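Long-range contacts in GH62 arabinofuranosidase (Podospora anserina, PDB 4N4B), which probably removes terminal alpha-L-arabinofuranosyl residues from xylan, as a secreted glycoside hydrolase of family 62 with a beta-propeller fold: residues L92-L97 against P136-P142; Y101-Q106 against L118-G123; G161-M166 against F178-D182; D213-A217 against R241-W246. One frame throughout, in Å; residues are numbered along the deposited sequence.

The four contacts follow the chain round part of the propeller. The centre of contact 1 is about 20 Å from that of the chain, and contact 2 is nested inside the loop that contact 1 closes. Arg102 NH2 lies 2.9 Å from Leu97 O, a probable hydrogen bond. Contacts 2 and 3 are hairpins of successive sheets, joined where Asp165 N meets Gln121 OE1 at 2.8 Å. Contact 3 meets contact 4 through Asp165 OD2, 2.9 Å from Ala217 N. Contacts 2 to 4 border a pocket marked by a Tris molecule, probably from the crystallisation liquor, which touches Gln121, Asp165 and Glu216. The calcium ion is about 6 Å from the side chains of Asp165 and Ala217.

Contact 1: residues L92-L97 against P136-P142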
loop_
_atom_site.group_PDB
_atom_site.type_symbol
_atom_site.label_atom_id
_atom_site.label_comp_id
_atom_site.label_asym_id
_atom_site.label_seq_id
_atom_site.Cartn_x
_atom_site.Cartn_y
_atom_site.Cartn_z
ATOM N N LEU A 92 4.027 15.072 -7.685
ATOM C CA LEU A 92 5.226 15.185 -6.871
ATOM C C LEU A 92 6.502 15.356 -7.674
ATOM O O LEU A 92 7.508 15.677 -7.135
ATOM C CB LEU A 92 5.353 14.019 -5.886
ATOM C CG LEU A 92 4.203 13.808 -4.908
ATOM C CD1 LEU A 92 4.697 12.908 -3.777
ATOM C CD2 LEU A 92 3.688 15.142 -4.303
ATOM N N ASP A 93 6.392 15.210 -8.987
ATOM C CA ASP A 93 7.553 15.554 -9.822
ATOM C C ASP A 93 7.868 17.044 -9.813
ATOM O O ASP A 93 8.934 17.423 -10.281
ATOM C CB ASP A 93 7.467 14.993 -11.237
ATOM C CG ASP A 93 6.375 15.570 -12.083
ATOM O OD1 ASP A 93 5.723 16.535 -11.688
ATOM O OD2 ASP A 93 6.145 15.034 -13.205
ATOM N N GLN A 94 6.979 17.870 -9.219
ATOM C CA GLN A 94 7.224 19.296 -9.025
ATOM C C GLN A 94 7.983 19.566 -7.744
ATOM O O GLN A 94 8.478 20.700 -7.584
ATOM C CB GLN A 94 5.880 20.049 -9.019
ATOM C CG GLN A 94 5.063 19.812 -10.288
ATOM C CD GLN A 94 5.803 20.172 -11.549
ATOM O OE1 GLN A 94 6.273 19.328 -12.397
ATOM N NE2 GLN A 94 5.957 21.423 -11.685
ATOM N N ALA A 95 8.153 18.631 -6.878
ATOM C CA ALA A 95 8.995 18.678 -5.702
ATOM C C ALA A 95 10.430 18.272 -6.063
ATOM O O ALA A 95 10.645 17.669 -7.123
ATOM C CB ALA A 95 8.480 17.740 -4.614
ATOM N N PRO A 96 11.349 18.415 -5.110
ATOM C CA PRO A 96 12.666 17.859 -5.350
ATOM C C PRO A 96 12.633 16.372 -5.600
ATOM O O PRO A 96 13.534 15.853 -6.314
ATOM C CB PRO A 96 13.381 18.244 -4.117
ATOM C CG PRO A 96 12.837 19.588 -3.717
ATOM C CD PRO A 96 11.341 19.375 -3.957
ATOM N N LEU A 97 11.665 15.679 -5.069
ATOM C CA LEU A 97 11.384 14.211 -5.371
ATOM C C LEU A 97 11.483 14.018 -6.887
ATOM O O LEU A 97 12.210 13.079 -7.311
ATOM C CB LEU A 97 10.054 13.865 -4.863
ATOM C CG LEU A 97 9.653 12.374 -4.993
ATOM C CD1 LEU A 97 8.771 11.956 -3.855
ATOM C CD2 LEU A 97 8.944 12.170 -6.349
ATOM N N PRO A 136 2.856 19.627 -1.165
ATOM C CA PRO A 136 3.347 18.573 -2.101
ATOM C C PRO A 136 4.597 19.015 -2.752
ATOM O O PRO A 136 5.267 18.147 -3.386
ATOM C CB PRO A 136 2.226 18.418 -3.100
ATOM C CG PRO A 136 1.465 19.715 -2.986
ATOM C CD PRO A 136 1.573 20.195 -1.602
ATOM N N LYS A 137 5.066 20.253 -2.760
ATOM C CA LYS A 137 6.317 20.660 -3.279
ATOM C C LYS A 137 7.490 20.455 -2.339
ATOM O O LYS A 137 8.621 20.696 -2.777
ATOM C CB LYS A 137 6.268 22.117 -3.749
ATOM C CG LYS A 137 5.230 22.329 -4.872
ATOM C CD LYS A 137 5.285 23.714 -5.467
ATOM C CE LYS A 137 6.161 23.699 -6.660
ATOM N NZ LYS A 137 6.307 25.105 -7.154
ATOM N N GLY A 138 7.243 20.033 -1.139
ATOM C CA GLY A 138 8.259 19.922 -0.111
ATOM C C GLY A 138 8.980 18.615 0.007
ATOM O O GLY A 138 9.945 18.499 0.739
ATOM N N TRP A 139 8.599 17.598 -0.755
ATOM C CA TRP A 139 9.182 16.262 -0.567
ATOM C C TRP A 139 10.614 16.247 -1.150
ATOM O O TRP A 139 10.850 16.628 -2.299
ATOM C CB TRP A 139 8.266 15.274 -1.283
ATOM C CG TRP A 139 6.964 15.098 -0.631
ATOM C CD1 TRP A 139 5.766 15.715 -0.940
ATOM C CD2 TRP A 139 6.730 14.418 0.624
ATOM N NE1 TRP A 139 4.831 15.387 -0.013
ATOM C CE2 TRP A 139 5.373 14.620 0.987
ATOM C CE3 TRP A 139 7.553 13.674 1.477
ATOM C CZ2 TRP A 139 4.869 14.067 2.149
ATOM C CZ3 TRP A 139 7.023 13.127 2.588
ATOM C CH2 TRP A 139 5.703 13.339 2.942
ATOM N N THR A 140 11.515 15.737 -0.335
ATOM C CA THR A 140 12.930 15.739 -0.718
ATOM C C THR A 140 13.257 14.805 -1.927
ATOM O O THR A 140 12.466 13.852 -2.210
ATOM C CB THR A 140 13.785 15.308 0.475
ATOM O OG1 THR A 140 13.315 14.057 0.967
ATOM C CG2 THR A 140 13.812 16.306 1.609
ATOM N N ALA A 141 14.415 15.057 -2.521
ATOM C CA ALA A 141 14.917 14.057 -3.462
ATOM C C ALA A 141 15.102 12.779 -2.719
ATOM O O ALA A 141 15.483 12.761 -1.540
ATOM C CB ALA A 141 16.210 14.552 -4.007
ATOM N N PRO A 142 14.890 11.638 -3.393
ATOM C CA PRO A 142 15.014 10.323 -2.693
ATOM C C PRO A 142 16.389 10.061 -2.101
ATOM O O PRO A 142 17.386 10.459 -2.670
ATOM C CB PRO A 142 14.735 9.295 -3.773
ATOM C CG PRO A 142 14.956 10.009 -5.012
ATOM C CD PRO A 142 14.517 11.440 -4.787
#
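Ala95 and Pro96 form the bump that fits into the bent backbone of 136-142. The methyl of Ala95 sits among three carbonyl oxygens, with CB 3.5 Å from Pro136 O and about as far from Lys137 O and Trp139 O. The Pro96 ring enters beside it. Its CD is 3.2 Å from Lys137 O and equally near Trp139 O, so the ring fills the hollow between these two carbonyls. Leu92 fills a second hollow. Its CD2 lies 3.8 Å from Pro136 CB and 4.0 Å from Trp139 CD1, wedged between the proline and the indole. Leucine and proline side chains cross there at about a right angle. At the far end Leu97 N donates to Trp139 O at 3.0 Å. With CG anti to the backbone N (chi1 -176°), the Leu97 side chain brings CD1 to 4.2 Å from Trp139 CB. Lys137 bends at chi3 and brings CE alongside Gln94 O.

The contact joins the loop after strand 90-91 to the loop before strand 143-144. Leu92 and Trp139 rest on Leu118 of strand 115-121, and the Trp139 ring also meets Phe62 of strand 58-67 at about a right angle.

Contact 2: residues Y101-Q106 against L118-G123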
loop_
_atom_site.group_PDB
_atom_site.type_symbol
_atom_site.label_atom_id
_atom_site.label_comp_id
_atom_site.label_asym_id
_atom_site.label_seq_id
_atom_site.Cartn_x
_atom_site.Cartn_y
_atom_site.Cartn_z
ATOM N N TYR A 101 11.512 7.375 -12.167
ATOM C CA TYR A 101 10.692 6.267 -11.707
ATOM C C TYR A 101 10.434 6.357 -10.217
ATOM O O TYR A 101 11.328 6.288 -9.484
ATOM C CB TYR A 101 11.392 4.937 -12.064
ATOM C CG TYR A 101 10.763 3.680 -11.534
ATOM C CD1 TYR A 101 9.415 3.495 -11.518
ATOM C CD2 TYR A 101 11.552 2.690 -11.057
ATOM C CE1 TYR A 101 8.861 2.325 -11.058
ATOM C CE2 TYR A 101 11.003 1.524 -10.603
ATOM C CZ TYR A 101 9.653 1.368 -10.579
ATOM O OH TYR A 101 9.109 0.192 -10.149
ATOM N N ARG A 102 9.168 6.528 -9.838
ATOM C CA ARG A 102 8.761 6.435 -8.453
ATOM C C ARG A 102 7.435 5.820 -8.447
ATOM O O ARG A 102 6.545 6.148 -9.283
ATOM C CB ARG A 102 8.671 7.809 -7.757
ATOM C CG ARG A 102 9.958 8.594 -7.568
ATOM C CD ARG A 102 10.256 9.510 -8.725
ATOM N NE ARG A 102 11.421 10.342 -8.519
ATOM C CZ ARG A 102 12.679 9.953 -8.546
ATOM N NH1 ARG A 102 12.959 8.703 -8.916
ATOM N NH2 ARG A 102 13.668 10.811 -8.357
ATOM N N ALA A 103 7.127 4.854 -7.557
ATOM C CA ALA A 103 5.846 4.197 -7.474
ATOM C C ALA A 103 5.553 3.665 -6.129
ATOM O O ALA A 103 6.449 3.344 -5.312
ATOM C CB ALA A 103 5.807 3.089 -8.529
ATOM N N ALA A 104 4.273 3.518 -5.850
ATOM C CA ALA A 104 3.691 2.768 -4.731
ATOM C C ALA A 104 4.123 3.309 -3.381
ATOM O O ALA A 104 4.962 2.753 -2.660
ATOM C CB ALA A 104 4.045 1.256 -4.846
ATOM N N PRO A 105 3.589 4.481 -3.030
ATOM C CA PRO A 105 3.957 5.224 -1.837
ATOM C C PRO A 105 3.292 4.720 -0.568
ATOM O O PRO A 105 2.225 4.083 -0.558
ATOM C CB PRO A 105 3.524 6.603 -2.152
ATOM C CG PRO A 105 2.270 6.411 -2.936
ATOM C CD PRO A 105 2.490 5.167 -3.787
ATOM N N GLN A 106 3.934 5.085 0.563
ATOM C CA GLN A 106 3.439 4.855 1.931
ATOM C C GLN A 106 3.793 6.109 2.726
ATOM O O GLN A 106 4.948 6.489 2.767
ATOM C CB GLN A 106 4.030 3.619 2.604
ATOM C CG GLN A 106 3.535 3.369 3.986
ATOM C CD GLN A 106 4.511 2.553 4.825
ATOM O OE1 GLN A 106 5.730 2.570 4.602
ATOM N NE2 GLN A 106 3.963 1.937 5.853
ATOM N N LEU A 118 7.680 9.578 3.235
ATOM C CA LEU A 118 7.051 8.936 2.100
ATOM C C LEU A 118 8.020 7.869 1.577
ATOM O O LEU A 118 9.077 8.214 1.153
ATOM C CB LEU A 118 6.718 9.983 1.068
ATOM C CG LEU A 118 5.703 9.532 -0.070
ATOM C CD1 LEU A 118 4.320 9.431 0.538
ATOM C CD2 LEU A 118 5.774 10.516 -1.223
ATOM N N VAL A 119 7.582 6.608 1.739
ATOM C CA VAL A 119 8.373 5.449 1.309
ATOM C C VAL A 119 7.824 4.993 0.000
ATOM O O VAL A 119 6.612 4.955 -0.199
ATOM C CB VAL A 119 8.259 4.387 2.393
ATOM C CG1 VAL A 119 8.849 3.028 2.008
ATOM C CG2 VAL A 119 9.000 4.891 3.683
ATOM N N TYR A 120 8.694 4.598 -0.928
ATOM C CA TYR A 120 8.316 4.244 -2.301
ATOM C C TYR A 120 9.493 3.554 -2.972
ATOM O O TYR A 120 10.529 3.369 -2.411
ATOM C CB TYR A 120 7.832 5.499 -3.097
ATOM C CG TYR A 120 8.801 6.587 -3.103
ATOM C CD1 TYR A 120 8.781 7.590 -2.129
ATOM C CD2 TYR A 120 9.745 6.751 -4.097
ATOM C CE1 TYR A 120 9.714 8.591 -2.183
ATOM C CE2 TYR A 120 10.710 7.767 -4.146
ATOM C CZ TYR A 120 10.683 8.703 -3.168
ATOM O OH TYR A 120 11.568 9.764 -3.212
ATOM N N GLN A 121 9.252 3.083 -4.174
ATOM C CA GLN A 121 10.259 2.398 -4.961
ATOM C C GLN A 121 10.786 3.279 -6.083
ATOM O O GLN A 121 10.025 4.070 -6.679
ATOM C CB GLN A 121 9.762 1.080 -5.490
ATOM C CG GLN A 121 8.779 1.249 -6.659
ATOM C CD GLN A 121 7.735 0.195 -6.642
ATOM O OE1 GLN A 121 7.182 -0.194 -5.621
ATOM N NE2 GLN A 121 7.382 -0.318 -7.834
ATOM N N ASN A 122 12.036 3.094 -6.433
ATOM C CA ASN A 122 12.641 3.806 -7.525
ATOM C C ASN A 122 13.642 2.871 -8.294
ATOM O O ASN A 122 14.499 3.366 -8.991
ATOM C CB ASN A 122 13.366 5.078 -7.153
ATOM C CG ASN A 122 14.658 4.823 -6.401
ATOM O OD1 ASN A 122 14.803 3.739 -5.823
ATOM N ND2 ASN A 122 15.516 5.809 -6.360
ATOM N N GLY A 123 13.459 1.552 -8.128
ATOM C CA GLY A 123 14.522 0.582 -8.529
ATOM C C GLY A 123 15.274 0.091 -7.332
ATOM O O GLY A 123 15.724 -1.045 -7.325
HETATM O O HOH W 1 7.028 0.946 -3.069
#
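Leu118 opens the second segment by laying CD1 4.0 Å from Pro105 CB. Val119 then pairs with Gln106 as an antiparallel hydrogen-bonded pair, Val119 N donating to Gln106 O and Gln106 N to Val119 O. Its side chain runs beside that of Gln106, pointing the same way, with CB 3.8 Å from Gln106 OE1. Gln106 OE1 itself takes a hydrogen bond from Val168 N. Tyr120 follows opposite a beta bulge. Its CG stands between the backbone N and the carbonyl carbon (chi1 55°). This lays the ring beside Arg102, with CE2 3.6 Å from Arg102 CG. The phenol hydroxyl is hydrogen-bonded to Ser128 OG.

Gln121 pairs with Ala103, and its N donates almost straight to Ala103 O at 3.0 Å. The two ends of its amide are used differently. NE2 gives a hydrogen bond to Tyr101 OH at 2.9 Å, the hydroxyl near the amide plane and the phenol ring turned 77° from it. OE1 accepts from Asp165 N and is 2.8 Å from a water that also meets Ala104 O. Asn122 places CB 3.3 Å from Tyr101 O, and Gly123 N lies obliquely near Tyr101 CE2.

This is a beta hairpin in one four-stranded propeller sheet, interrupted by a beta bulge between Ala103 and Gln106. Gln121 NE2 also hydrogen-bonds a Tris molecule, probably from the crystallisation liquor, so this end lines the pocket that Tris occupies.

Contact 3: residues G161-M166 against F178-D182; sequences GYWVDM and FSSDD
The Trp163 indole meets Met166 over one face and two serines at its edge. Met166 CE lies 3.6 Å above the ring plane, offset toward the rim. At the edge, NE1 donates to Ser179 OG at 3.0 Å, with the oxygen almost exactly in the ring plane. Ser180 O is also in plane, 3.5 Å from CD1. Trp163 CG is anti to the backbone N (chi1 -171°), which brings the NE1 edge of the ring back to Ser179. Ser179 CB in turn touches Met166 SD at 3.4 Å. With Trp163 replaced by an alanine, Ser179 OG would probably lose its indole donor and Met166 CE the ring it covers.

The Tyr162 ring and the Asp182 carboxylate stand 80° apart, with OD2 4.0 Å from Tyr162 CD2. Asp182 OD1 is turned to Val164 CG2. Between the strands, Val164 and Ser180 form an antiparallel hydrogen-bonded pair. Beyond it Tyr162 N donates to Asp181 O at 3.0 Å. A water donates to Asp165 O and lies 2.8 Å from Ser180 OG.

The NE1 to Ser179 OG bond fixes how the indole is turned. Acids gather toward strand 216-222: Asp165 binds Ala217 N and Tris, and Asp182 OD1 lies close to Glu216 OE1.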
loop_
_atom_site.group_PDB
_atom_site.type_symbol
_atom_site.label_atom_id
_atom_site.label_comp_id
_atom_site.label_asym_id
_atom_site.label_seq_id
_atom_site.Cartn_x
_atom_site.Cartn_y
_atom_site.Cartn_z
ATOM N N GLY A 161 11.041 -11.416 -11.880
ATOM C CA GLY A 161 10.203 -10.376 -11.159
ATOM C C GLY A 161 10.902 -9.025 -11.086
ATOM O O GLY A 161 11.826 -8.666 -11.770
ATOM N N TYR A 162 10.343 -8.210 -10.160
ATOM C CA TYR A 162 10.633 -6.785 -10.018
ATOM C C TYR A 162 10.518 -6.501 -8.484
ATOM O O TYR A 162 9.681 -7.043 -7.808
ATOM C CB TYR A 162 9.582 -5.891 -10.725
ATOM C CG TYR A 162 9.559 -6.143 -12.171
ATOM C CD1 TYR A 162 10.409 -5.460 -12.928
ATOM C CD2 TYR A 162 8.740 -7.122 -12.689
ATOM C CE1 TYR A 162 10.430 -5.676 -14.343
ATOM C CE2 TYR A 162 8.732 -7.390 -14.073
ATOM C CZ TYR A 162 9.607 -6.667 -14.848
ATOM O OH TYR A 162 9.543 -6.944 -16.199
ATOM N N TRP A 163 11.439 -5.677 -8.010
ATOM C CA TRP A 163 11.515 -5.305 -6.627
ATOM C C TRP A 163 10.589 -4.109 -6.353
ATOM O O TRP A 163 10.803 -3.060 -6.805
ATOM C CB TRP A 163 12.974 -4.988 -6.291
ATOM C CG TRP A 163 13.267 -4.789 -4.827
ATOM C CD1 TRP A 163 12.572 -5.243 -3.770
ATOM C CD2 TRP A 163 14.401 -4.125 -4.291
ATOM N NE1 TRP A 163 13.195 -4.886 -2.601
ATOM C CE2 TRP A 163 14.326 -4.197 -2.911
ATOM C CE3 TRP A 163 15.499 -3.485 -4.869
ATOM C CZ2 TRP A 163 15.292 -3.663 -2.093
ATOM C CZ3 TRP A 163 16.430 -2.929 -4.036
ATOM C CH2 TRP A 163 16.320 -3.018 -2.690
ATOM N N VAL A 164 9.561 -4.381 -5.584
ATOM C CA VAL A 164 8.398 -3.507 -5.507
ATOM C C VAL A 164 7.804 -3.464 -4.110
ATOM O O VAL A 164 8.032 -4.279 -3.302
ATOM C CB VAL A 164 7.288 -3.927 -6.517
ATOM C CG1 VAL A 164 7.832 -3.905 -7.930
ATOM C CG2 VAL A 164 6.702 -5.295 -6.169
ATOM N N ASP A 165 7.017 -2.426 -3.905
ATOM C CA ASP A 165 6.054 -2.315 -2.846
ATOM C C ASP A 165 6.630 -2.305 -1.417
ATOM O O ASP A 165 6.451 -3.179 -0.665
ATOM C CB ASP A 165 4.924 -3.329 -3.071
ATOM C CG ASP A 165 4.187 -3.097 -4.404
ATOM O OD1 ASP A 165 4.383 -2.048 -4.953
ATOM O OD2 ASP A 165 3.449 -3.933 -4.808
ATOM N N MET A 166 7.283 -1.190 -1.136
ATOM C CA MET A 166 8.046 -0.944 0.067
ATOM C C MET A 166 7.156 -0.480 1.218
ATOM O O MET A 166 6.357 0.349 1.066
ATOM C CB MET A 166 9.148 0.084 -0.214
ATOM C CG MET A 166 9.874 -0.122 -1.518
ATOM S SD MET A 166 10.757 -1.723 -1.534
ATOM C CE MET A 166 11.382 -1.739 -3.257
ATOM N N PHE A 178 9.587 -3.957 4.684
ATOM C CA PHE A 178 9.053 -5.073 3.911
ATOM C C PHE A 178 9.089 -4.765 2.427
ATOM O O PHE A 178 8.939 -3.566 2.041
ATOM C CB PHE A 178 7.671 -5.435 4.292
ATOM C CG PHE A 178 7.532 -6.022 5.653
ATOM C CD1 PHE A 178 7.461 -5.247 6.785
ATOM C CD2 PHE A 178 7.404 -7.417 5.777
ATOM C CE1 PHE A 178 7.252 -5.900 8.046
ATOM C CE2 PHE A 178 7.224 -8.016 7.025
ATOM C CZ PHE A 178 7.223 -7.242 8.135
ATOM N N SER A 179 9.257 -5.731 1.546
ATOM C CA SER A 179 9.234 -5.551 0.102
ATOM C C SER A 179 8.989 -6.847 -0.574
ATOM O O SER A 179 9.055 -7.940 0.054
ATOM C CB SER A 179 10.523 -4.918 -0.381
ATOM O OG SER A 179 11.678 -5.792 -0.215
ATOM N N SER A 180 8.560 -6.832 -1.813
ATOM C CA SER A 180 8.192 -8.011 -2.578
ATOM C C SER A 180 9.046 -8.008 -3.846
ATOM O O SER A 180 9.686 -7.099 -4.279
ATOM C CB SER A 180 6.721 -7.902 -3.036
ATOM O OG SER A 180 5.837 -7.961 -1.934
ATOM N N ASP A 181 9.062 -9.199 -4.466
ATOM C CA ASP A 181 9.785 -9.415 -5.743
ATOM C C ASP A 181 8.939 -9.830 -6.930
ATOM O O ASP A 181 9.479 -10.114 -7.960
ATOM C CB ASP A 181 10.991 -10.366 -5.621
ATOM C CG ASP A 181 10.639 -11.758 -5.114
ATOM O OD1 ASP A 181 9.478 -12.095 -4.992
ATOM O OD2 ASP A 181 11.585 -12.482 -4.864
ATOM N N ASP A 182 7.622 -9.879 -6.757
ATOM C CA ASP A 182 6.736 -10.340 -7.819
ATOM C C ASP A 182 7.080 -11.779 -8.197
ATOM O O ASP A 182 6.825 -12.218 -9.317
ATOM C CB ASP A 182 6.845 -9.432 -9.044
ATOM C CG ASP A 182 5.880 -8.264 -8.990
ATOM O OD1 ASP A 182 5.159 -8.133 -7.979
ATOM O OD2 ASP A 182 5.844 -7.477 -9.959
HETATM O O HOH W 2 5.012 -5.650 -0.677
#

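Contact 4: residues D213-A217 against R241-W246; sequences DLFEA and RWFRSW
The contact joins the first and third strands of a four-stranded propeller sheet, near the pocket that holds Tris. Segment 213-217 leads into strand 216-222, where Phe215 and Glu216 both face Glu233 in a classic beta bulge. Segment 241-246, on strand 241-248, lies beyond strand 228-235, so side chains carry the contact.

Arg241 NH1 forms a salt bridge with Glu216 OE2 at 3.2 Å. The oxygen lies in the guanidinium plane, but the nitrogen meets it from above the carboxylate plane, 38° out of it. A water joins the same pair, bonded to Glu216 OE2 at 2.7 Å and to Arg241 NH2 at 3.0 Å. The bend at chi2 (-51°) turns the Arg241 chain so that NH1 also comes to the edge of the Phe215 ring, 3.8 Å from CD2, with the two planes 82° apart. NH1 makes a second salt bridge, to Glu233 OE2. A leucine in place of Arg241 would probably leave both Glu216 and Glu233 without this positive partner.

Further along, Arg244 NH1 donates to Asp213 O at 2.8 Å, in its guanidinium plane. One face of that guanidinium packs against Trp246 CZ2. Leu214 CD1 rests 3.7 Å from Trp246 CH2.

Two arginines therefore serve different ends: Arg244 holds a backbone carbonyl and pairs with Asp209, while Arg241, bridged to both Glu216 and Glu233, would be expected to offset part of their negative charge.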
loop_
_atom_site.group_PDB
_atom_site.type_symbol
_atom_site.label_atom_id
_atom_site.label_comp_id
_atom_site.label_asym_id
_atom_site.label_seq_id
_atom_site.Cartn_x
_atom_site.Cartn_y
_atom_site.Cartn_z
ATOM N N ASP A 213 0.303 -16.520 -5.264
ATOM C CA ASP A 213 -0.296 -16.527 -3.971
ATOM C C ASP A 213 0.326 -15.475 -2.960
ATOM O O ASP A 213 -0.210 -15.338 -1.875
ATOM C CB ASP A 213 -0.249 -17.976 -3.358
ATOM C CG ASP A 213 -1.304 -18.869 -3.939
ATOM O OD1 ASP A 213 -2.196 -18.382 -4.650
ATOM O OD2 ASP A 213 -1.162 -20.124 -3.753
ATOM N N LEU A 214 1.449 -14.885 -3.305
ATOM C CA LEU A 214 2.074 -13.963 -2.416
ATOM C C LEU A 214 2.799 -12.924 -3.265
ATOM O O LEU A 214 4.014 -12.798 -3.294
ATOM C CB LEU A 214 3.037 -14.685 -1.469
ATOM C CG LEU A 214 3.450 -13.862 -0.272
ATOM C CD1 LEU A 214 2.360 -13.882 0.765
ATOM C CD2 LEU A 214 4.741 -14.439 0.320
ATOM N N PHE A 215 2.016 -12.167 -4.003
ATOM C CA PHE A 215 2.558 -11.483 -5.145
ATOM C C PHE A 215 3.223 -10.110 -4.840
ATOM O O PHE A 215 4.390 -9.899 -5.097
ATOM C CB PHE A 215 1.496 -11.365 -6.295
ATOM C CG PHE A 215 2.014 -10.901 -7.608
ATOM C CD1 PHE A 215 3.015 -11.601 -8.230
ATOM C CD2 PHE A 215 1.516 -9.820 -8.243
ATOM C CE1 PHE A 215 3.533 -11.181 -9.442
ATOM C CE2 PHE A 215 1.975 -9.412 -9.465
ATOM C CZ PHE A 215 2.991 -10.086 -10.097
ATOM N N GLU A 216 2.421 -9.200 -4.283
ATOM C CA GLU A 216 2.902 -7.810 -4.058
ATOM C C GLU A 216 1.932 -7.157 -3.148
ATOM O O GLU A 216 1.075 -7.691 -2.518
ATOM C CB GLU A 216 3.156 -7.115 -5.387
ATOM C CG GLU A 216 1.932 -6.772 -6.145
ATOM C CD GLU A 216 2.160 -6.346 -7.580
ATOM O OE1 GLU A 216 3.291 -6.256 -8.065
ATOM O OE2 GLU A 216 1.159 -6.007 -8.261
ATOM N N ALA A 217 2.200 -5.835 -2.984
ATOM C CA ALA A 217 1.286 -4.884 -2.299
ATOM C C ALA A 217 1.050 -5.201 -0.850
ATOM O O ALA A 217 -0.075 -5.228 -0.347
ATOM C CB ALA A 217 0.020 -4.776 -3.091
ATOM N N ARG A 241 -7.231 -9.997 -9.131
ATOM C CA ARG A 241 -6.505 -9.672 -7.919
ATOM C C ARG A 241 -7.405 -9.775 -6.686
ATOM O O ARG A 241 -8.615 -9.495 -6.734
ATOM C CB ARG A 241 -5.963 -8.269 -8.027
ATOM C CG ARG A 241 -5.072 -7.972 -9.229
ATOM C CD ARG A 241 -3.960 -8.997 -9.355
ATOM N NE ARG A 241 -3.039 -8.641 -10.427
ATOM C CZ ARG A 241 -1.849 -8.074 -10.280
ATOM N NH1 ARG A 241 -1.469 -7.604 -9.083
ATOM N NH2 ARG A 241 -1.089 -7.885 -11.371
ATOM N N TRP A 242 -6.819 -10.184 -5.575
ATOM C CA TRP A 242 -7.483 -10.286 -4.310
ATOM C C TRP A 242 -6.465 -10.186 -3.186
ATOM O O TRP A 242 -5.252 -10.222 -3.429
ATOM C CB TRP A 242 -8.279 -11.584 -4.204
ATOM C CG TRP A 242 -7.536 -12.871 -4.260
ATOM C CD1 TRP A 242 -6.772 -13.330 -5.323
ATOM C CD2 TRP A 242 -7.335 -13.775 -3.186
ATOM N NE1 TRP A 242 -6.235 -14.566 -4.985
ATOM C CE2 TRP A 242 -6.578 -14.855 -3.684
ATOM C CE3 TRP A 242 -7.814 -13.844 -1.877
ATOM C CZ2 TRP A 242 -6.218 -15.940 -2.891
ATOM C CZ3 TRP A 242 -7.530 -14.967 -1.114
ATOM C CH2 TRP A 242 -6.720 -16.001 -1.631
ATOM N N PHE A 243 -6.942 -10.088 -1.956
ATOM C CA PHE A 243 -6.094 -9.953 -0.768
ATOM C C PHE A 243 -6.249 -11.175 0.155
ATOM O O PHE A 243 -7.360 -11.603 0.507
ATOM C CB PHE A 243 -6.417 -8.665 0.008
ATOM C CG PHE A 243 -5.738 -7.490 -0.604
ATOM C CD1 PHE A 243 -4.417 -7.136 -0.335
ATOM C CD2 PHE A 243 -6.453 -6.751 -1.545
ATOM C CE1 PHE A 243 -3.850 -6.021 -0.989
ATOM C CE2 PHE A 243 -5.845 -5.689 -2.161
ATOM C CZ PHE A 243 -4.546 -5.375 -1.920
ATOM N N ARG A 244 -5.072 -11.564 0.649
ATOM C CA ARG A 244 -4.932 -12.573 1.715
ATOM C C ARG A 244 -4.411 -11.888 2.953
ATOM O O ARG A 244 -3.763 -10.853 2.925
ATOM C CB ARG A 244 -3.856 -13.527 1.243
ATOM C CG ARG A 244 -4.152 -14.215 -0.042
ATOM C CD ARG A 244 -3.128 -15.265 -0.462
ATOM N NE ARG A 244 -3.204 -16.439 0.417
ATOM C CZ ARG A 244 -2.202 -17.235 0.665
ATOM N NH1 ARG A 244 -1.020 -17.033 0.186
ATOM N NH2 ARG A 244 -2.412 -18.255 1.491
ATOM N N SER A 245 -4.752 -12.472 4.108
ATOM C CA SER A 245 -4.440 -11.918 5.432
ATOM C C SER A 245 -3.959 -12.968 6.447
ATOM O O SER A 245 -4.338 -14.180 6.408
ATOM C CB SER A 245 -5.654 -11.274 6.007
ATOM O OG SER A 245 -6.788 -12.093 6.195
ATOM N N TRP A 246 -3.106 -12.462 7.316
ATOM C CA TRP A 246 -2.501 -13.261 8.416
ATOM C C TRP A 246 -2.388 -12.335 9.601
ATOM O O TRP A 246 -2.389 -11.091 9.547
ATOM C CB TRP A 246 -1.093 -13.700 8.062
ATOM C CG TRP A 246 -0.924 -14.627 6.918
ATOM C CD1 TRP A 246 -0.631 -16.021 6.930
ATOM C CD2 TRP A 246 -0.918 -14.320 5.501
ATOM N NE1 TRP A 246 -0.522 -16.497 5.737
ATOM C CE2 TRP A 246 -0.673 -15.503 4.782
ATOM C CE3 TRP A 246 -1.079 -13.106 4.782
ATOM C CZ2 TRP A 246 -0.517 -15.541 3.402
ATOM C CZ3 TRP A 246 -0.970 -13.123 3.444
ATOM C CH2 TRP A 246 -0.701 -14.316 2.742
HETATM O O HOH W 3 -4.046 -16.722 -5.633
HETATM O O HOH W 4 1.252 -6.129 -10.910
#